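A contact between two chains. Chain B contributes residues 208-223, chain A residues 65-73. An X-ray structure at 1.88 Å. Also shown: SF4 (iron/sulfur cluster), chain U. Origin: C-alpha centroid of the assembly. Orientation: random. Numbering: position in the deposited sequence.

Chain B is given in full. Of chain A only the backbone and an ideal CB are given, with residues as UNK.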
# COMPACT_ATOMS: atom_id res chain seq x y z
N SER B 208 -6.57 -8.43 -30.08
CA SER B 208 -7.01 -7.65 -28.96
C SER B 208 -7.64 -8.55 -27.88
O SER B 208 -8.21 -9.61 -28.15
CB SER B 208 -7.99 -6.57 -29.41
OG SER B 208 -7.33 -5.62 -30.26
N GLU B 209 -7.46 -8.11 -26.65
CA GLU B 209 -7.93 -8.82 -25.50
C GLU B 209 -8.68 -7.87 -24.58
O GLU B 209 -8.60 -6.65 -24.71
CB GLU B 209 -6.75 -9.40 -24.76
CG GLU B 209 -5.96 -10.41 -25.56
CD GLU B 209 -5.15 -11.30 -24.70
OE1 GLU B 209 -5.73 -12.02 -23.85
OE2 GLU B 209 -3.93 -11.34 -24.89
N LYS B 210 -9.37 -8.46 -23.62
CA LYS B 210 -10.23 -7.72 -22.75
C LYS B 210 -10.63 -8.60 -21.55
O LYS B 210 -10.45 -9.81 -21.54
CB LYS B 210 -11.51 -7.33 -23.54
CG LYS B 210 -12.38 -8.50 -23.91
CD LYS B 210 -13.64 -8.09 -24.63
CE LYS B 210 -14.66 -7.40 -23.77
NZ LYS B 210 -14.97 -8.18 -22.53
N CYS B 211 -11.27 -7.96 -20.59
CA CYS B 211 -11.87 -8.67 -19.49
C CYS B 211 -12.74 -9.79 -19.99
O CYS B 211 -13.59 -9.59 -20.85
CB CYS B 211 -12.66 -7.68 -18.65
SG CYS B 211 -13.74 -8.32 -17.41
N ILE B 212 -12.48 -10.98 -19.46
CA ILE B 212 -13.21 -12.21 -19.80
C ILE B 212 -14.26 -12.58 -18.72
O ILE B 212 -14.81 -13.68 -18.70
CB ILE B 212 -12.21 -13.36 -20.07
CG1 ILE B 212 -11.38 -13.69 -18.82
CG2 ILE B 212 -11.31 -12.94 -21.26
CD1 ILE B 212 -10.64 -15.07 -18.90
N LEU B 213 -14.58 -11.61 -17.89
CA LEU B 213 -15.34 -11.81 -16.67
C LEU B 213 -14.91 -13.09 -15.94
O LEU B 213 -15.73 -13.79 -15.36
CB LEU B 213 -16.85 -11.78 -16.90
CG LEU B 213 -17.60 -10.76 -16.02
CD1 LEU B 213 -19.08 -10.73 -16.39
CD2 LEU B 213 -17.39 -11.02 -14.51
N CYS B 214 -13.59 -13.34 -15.91
CA CYS B 214 -13.05 -14.54 -15.28
C CYS B 214 -13.85 -15.80 -15.59
O CYS B 214 -14.10 -16.59 -14.69
CB CYS B 214 -13.04 -14.38 -13.79
SG CYS B 214 -11.78 -13.26 -13.18
N TYR B 215 -14.28 -16.00 -16.84
CA TYR B 215 -15.21 -17.07 -17.07
C TYR B 215 -14.70 -18.44 -16.63
O TYR B 215 -15.52 -19.28 -16.26
CB TYR B 215 -15.73 -17.12 -18.52
CG TYR B 215 -14.70 -17.44 -19.58
CD1 TYR B 215 -14.32 -18.76 -19.84
CD2 TYR B 215 -14.13 -16.44 -20.36
CE1 TYR B 215 -13.39 -19.06 -20.83
CE2 TYR B 215 -13.17 -16.74 -21.37
CZ TYR B 215 -12.82 -18.06 -21.59
OH TYR B 215 -11.89 -18.40 -22.57
N PRO B 216 -13.38 -18.71 -16.72
CA PRO B 216 -12.90 -20.00 -16.19
C PRO B 216 -13.27 -20.21 -14.70
O PRO B 216 -13.53 -21.33 -14.24
CB PRO B 216 -11.39 -19.87 -16.35
CG PRO B 216 -11.25 -18.99 -17.53
CD PRO B 216 -12.24 -17.94 -17.25
N ARG B 217 -13.31 -19.12 -13.96
CA ARG B 217 -13.65 -19.18 -12.53
C ARG B 217 -15.16 -19.23 -12.32
O ARG B 217 -15.67 -20.10 -11.61
CB ARG B 217 -13.13 -17.95 -11.81
CG ARG B 217 -11.64 -17.98 -11.61
CD ARG B 217 -11.13 -16.66 -11.18
NE ARG B 217 -11.65 -16.16 -9.87
CZ ARG B 217 -10.96 -16.11 -8.72
NH1 ARG B 217 -9.72 -16.53 -8.64
NH2 ARG B 217 -11.50 -15.60 -7.63
N ILE B 218 -15.87 -18.32 -13.00
CA ILE B 218 -17.30 -18.24 -12.82
C ILE B 218 -18.02 -19.53 -13.30
O ILE B 218 -18.99 -19.93 -12.72
CB ILE B 218 -17.90 -16.92 -13.37
CG1 ILE B 218 -18.08 -16.99 -14.83
CG2 ILE B 218 -17.16 -15.61 -12.86
CD1 ILE B 218 -19.46 -17.58 -15.14
N GLU B 219 -17.52 -20.20 -14.33
CA GLU B 219 -18.14 -21.46 -14.76
C GLU B 219 -17.97 -22.62 -13.77
O GLU B 219 -18.65 -23.65 -13.87
CB GLU B 219 -17.61 -21.84 -16.13
CG GLU B 219 -16.20 -22.31 -16.12
CD GLU B 219 -15.64 -22.46 -17.54
OE1 GLU B 219 -16.34 -22.10 -18.52
OE2 GLU B 219 -14.48 -22.93 -17.63
N LYS B 220 -17.05 -22.47 -12.81
CA LYS B 220 -16.93 -23.32 -11.64
C LYS B 220 -17.57 -22.72 -10.38
O LYS B 220 -17.34 -23.21 -9.29
CB LYS B 220 -15.43 -23.55 -11.33
CG LYS B 220 -14.58 -24.13 -12.47
CD LYS B 220 -15.15 -25.42 -13.01
CE LYS B 220 -14.26 -25.99 -14.13
NZ LYS B 220 -14.83 -27.26 -14.57
N GLY B 221 -18.37 -21.67 -10.52
CA GLY B 221 -19.10 -21.08 -9.38
C GLY B 221 -18.22 -20.22 -8.50
O GLY B 221 -18.62 -19.89 -7.38
N ILE B 222 -17.04 -19.87 -9.01
CA ILE B 222 -16.05 -19.06 -8.27
C ILE B 222 -16.19 -17.61 -8.75
O ILE B 222 -16.17 -17.35 -9.95
CB ILE B 222 -14.60 -19.48 -8.55
CG1 ILE B 222 -14.37 -20.99 -8.31
CG2 ILE B 222 -13.64 -18.64 -7.70
CD1 ILE B 222 -13.00 -21.48 -8.85
N ALA B 223 -16.39 -16.68 -7.83
CA ALA B 223 -16.57 -15.26 -8.18
C ALA B 223 -15.35 -14.76 -8.96
O ALA B 223 -14.24 -15.26 -8.76
CB ALA B 223 -16.77 -14.45 -6.88
N UNK A 65 -12.31 -21.08 -26.32
CA UNK A 65 -12.28 -20.50 -24.94
C UNK A 65 -11.27 -21.19 -23.97
O UNK A 65 -11.01 -20.72 -22.87
CB UNK A 65 -13.68 -20.59 -24.33
N UNK A 66 -10.68 -22.29 -24.44
CA UNK A 66 -9.75 -23.07 -23.65
C UNK A 66 -8.38 -22.39 -23.43
O UNK A 66 -7.66 -22.77 -22.50
CB UNK A 66 -9.54 -24.43 -24.33
N UNK A 67 -8.01 -21.37 -24.21
CA UNK A 67 -6.74 -20.63 -23.90
C UNK A 67 -6.70 -19.82 -22.60
O UNK A 67 -5.61 -19.55 -22.04
CB UNK A 67 -6.44 -19.66 -25.05
N UNK A 68 -7.85 -19.37 -22.10
CA UNK A 68 -7.84 -18.76 -20.76
C UNK A 68 -8.03 -19.80 -19.64
O UNK A 68 -7.39 -19.71 -18.58
CB UNK A 68 -8.94 -17.70 -20.67
N UNK A 69 -8.87 -20.78 -19.90
CA UNK A 69 -9.02 -21.96 -19.05
C UNK A 69 -7.69 -22.65 -18.77
O UNK A 69 -7.46 -23.07 -17.64
CB UNK A 69 -9.99 -22.95 -19.70
N UNK A 70 -6.80 -22.69 -19.77
CA UNK A 70 -5.38 -23.05 -19.60
C UNK A 70 -4.66 -22.36 -18.46
O UNK A 70 -3.80 -22.94 -17.86
CB UNK A 70 -4.62 -22.74 -20.89
N UNK A 71 -4.96 -21.10 -18.18
CA UNK A 71 -4.24 -20.37 -17.15
C UNK A 71 -4.73 -20.69 -15.74
O UNK A 71 -4.00 -20.47 -14.76
CB UNK A 71 -4.36 -18.87 -17.41
N UNK A 72 -5.97 -21.13 -15.64
CA UNK A 72 -6.64 -21.35 -14.36
C UNK A 72 -6.38 -22.82 -13.96
O UNK A 72 -7.27 -23.69 -13.93
CB UNK A 72 -8.14 -21.04 -14.45
N UNK A 73 -5.11 -23.07 -13.66
CA UNK A 73 -4.58 -24.40 -13.36
C UNK A 73 -3.37 -24.21 -12.47
O UNK A 73 -2.71 -23.19 -12.54
CB UNK A 73 -4.22 -25.17 -14.63
FE1 SF4 U . -12.49 -9.06 -15.75
FE2 SF4 U . -10.06 -9.23 -14.77
FE3 SF4 U . -12.12 -8.68 -13.13
FE4 SF4 U . -11.88 -11.18 -14.10
S1 SF4 U . -10.43 -10.14 -12.66
S2 SF4 U . -13.79 -9.93 -14.10
S3 SF4 U . -10.99 -10.77 -16.21
S4 SF4 U . -11.28 -7.35 -14.87

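Position 65 points its CA-to-CB bond toward chain B, and the ideal CB lies 3.3 Å from Tyr B215 OH. The backbone O of position 65 is closer still, 2.5 Å from Tyr B215 OH, and accepts a very short hydrogen bond from it. The bond uses the backbone, so it does not depend on the side chain's chemistry; many chains that run clear of Tyr B215 OH would suit. The residue is Glu A65. Its OE1 forms a salt bridge with the side chain at position 69.

Position 66 is helical and its CB points away, with nothing of this chain B stretch within 5.5 Å. Polar residues fit easily. It is Asp A66, which also pairs with position 69.

Position 67 points sideways and meets no atom of the chain B stretch. Its type is left open by this contact. It is Ile A67, and its side chain leads away.

Position 68 points toward chain B. The ideal CB is 3.6 Å from Ile B212 CD1, 3.6 Å from Tyr B215 OH and 4.1 Å from Pro B216 CG. Beyond Ile B212 and Pro B216, which are apolar, and the hydroxyl of Tyr B215 lies the carboxylate of Glu B209. A long side chain with an apolar body and a donor at its tip would suit: tyrosine, perhaps lysine. The residue is Tyr A68. Its OH donates a very short hydrogen bond to Glu B209 OE1, at 2.4 Å. Ile B212 CG2 sits over one face of the ring, 4.0 Å from the ring centroid, a CH-pi contact. Water 1 links Tyr A68 OH (2.7 Å) to Lys B210 N (2.9 Å).

Position 69 points sideways, but Glu B219 OE2 is 4.9 Å from the ideal CB. That acid calls for a basic chain, arginine or lysine. It is Arg A69. Its NE lies 2.7 Å from Glu B219 OE2 and its NH2 3.0 Å from Glu B219 OE1, making a salt bridge. Tyr B215 CE1 lies over one face of the guanidinium. Within chain A, Arg A69 NH2 reaches Glu A65 OE1 at 3.1 Å and Arg A69 NH1 reaches Asp A66 OD1 at 3.0 Å.

Position 70 points away into space free of the chain B stretch; a polar chain suits. It is Lys A70.

Position 71 points sideways without a partner in the chain B stretch. This contact leaves the choice open, and a polar chain would do. It is Glu A71.

Position 72 points toward chain B, its ideal CB 3.9 Å from Pro B216 CB. Pro B216, the Arg B217 aliphatic chain and Ile B222 favour a large apolar or aromatic residue. It is Trp A72. Arg B217 CG packs over its six-membered ring, 3.8 Å from the centroid. Ile B222 CD1 is 4.0 Å from Trp A72 CZ2.

Position 73 is out of reach, so many types would do. It is Lys A73.

Chain A 65-73: EDIYRKEWK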
# COMPACT_ATOMS: atom_id res chain seq x y z
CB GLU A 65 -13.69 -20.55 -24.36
CG GLU A 65 -14.66 -19.61 -25.04
CD GLU A 65 -16.08 -19.78 -24.54
OE1 GLU A 65 -16.40 -20.87 -23.99
OE2 GLU A 65 -16.90 -18.86 -24.74
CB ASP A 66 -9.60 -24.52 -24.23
CG ASP A 66 -10.79 -25.46 -23.91
OD1 ASP A 66 -11.45 -25.30 -22.86
OD2 ASP A 66 -11.09 -26.38 -24.70
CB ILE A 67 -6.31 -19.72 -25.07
CG1 ILE A 67 -5.53 -20.52 -26.10
CG2 ILE A 67 -5.43 -18.57 -24.57
CD1 ILE A 67 -6.26 -21.77 -26.67
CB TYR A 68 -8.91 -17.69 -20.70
CG TYR A 68 -8.58 -16.47 -21.56
CD1 TYR A 68 -7.49 -15.68 -21.28
CD2 TYR A 68 -9.39 -16.13 -22.61
CE1 TYR A 68 -7.20 -14.56 -22.09
CE2 TYR A 68 -9.11 -15.05 -23.41
CZ TYR A 68 -8.05 -14.26 -23.14
OH TYR A 68 -7.84 -13.19 -23.93
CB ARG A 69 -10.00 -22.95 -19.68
CG ARG A 69 -11.40 -22.48 -19.67
CD ARG A 69 -12.34 -23.59 -20.02
NE ARG A 69 -13.68 -23.04 -20.23
CZ ARG A 69 -14.32 -22.96 -21.38
NH1 ARG A 69 -13.79 -23.42 -22.51
NH2 ARG A 69 -15.51 -22.41 -21.41
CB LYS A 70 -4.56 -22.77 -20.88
CG LYS A 70 -4.50 -23.94 -21.85
CD LYS A 70 -3.33 -23.85 -22.88
CE LYS A 70 -3.41 -25.01 -23.90
NZ LYS A 70 -2.14 -25.27 -24.71
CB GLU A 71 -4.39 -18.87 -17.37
CG GLU A 71 -3.58 -18.35 -18.54
CD GLU A 71 -2.10 -18.28 -18.22
OE1 GLU A 71 -1.72 -18.36 -17.02
OE2 GLU A 71 -1.33 -18.16 -19.18
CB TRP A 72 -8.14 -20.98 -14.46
CG TRP A 72 -8.80 -21.04 -13.17
CD1 TRP A 72 -9.80 -21.89 -12.83
CD2 TRP A 72 -8.47 -20.31 -12.00
NE1 TRP A 72 -10.13 -21.71 -11.53
CE2 TRP A 72 -9.33 -20.77 -10.98
CE3 TRP A 72 -7.54 -19.29 -11.70
CZ2 TRP A 72 -9.31 -20.24 -9.68
CZ3 TRP A 72 -7.50 -18.79 -10.40
CH2 TRP A 72 -8.37 -19.28 -9.41
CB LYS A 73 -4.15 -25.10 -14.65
CG LYS A 73 -5.32 -25.53 -15.43
CD LYS A 73 -4.96 -26.09 -16.73
CE LYS A 73 -6.20 -26.29 -17.58
NZ LYS A 73 -6.62 -27.70 -17.52
O HOH W 1 -9.78 -11.37 -23.76
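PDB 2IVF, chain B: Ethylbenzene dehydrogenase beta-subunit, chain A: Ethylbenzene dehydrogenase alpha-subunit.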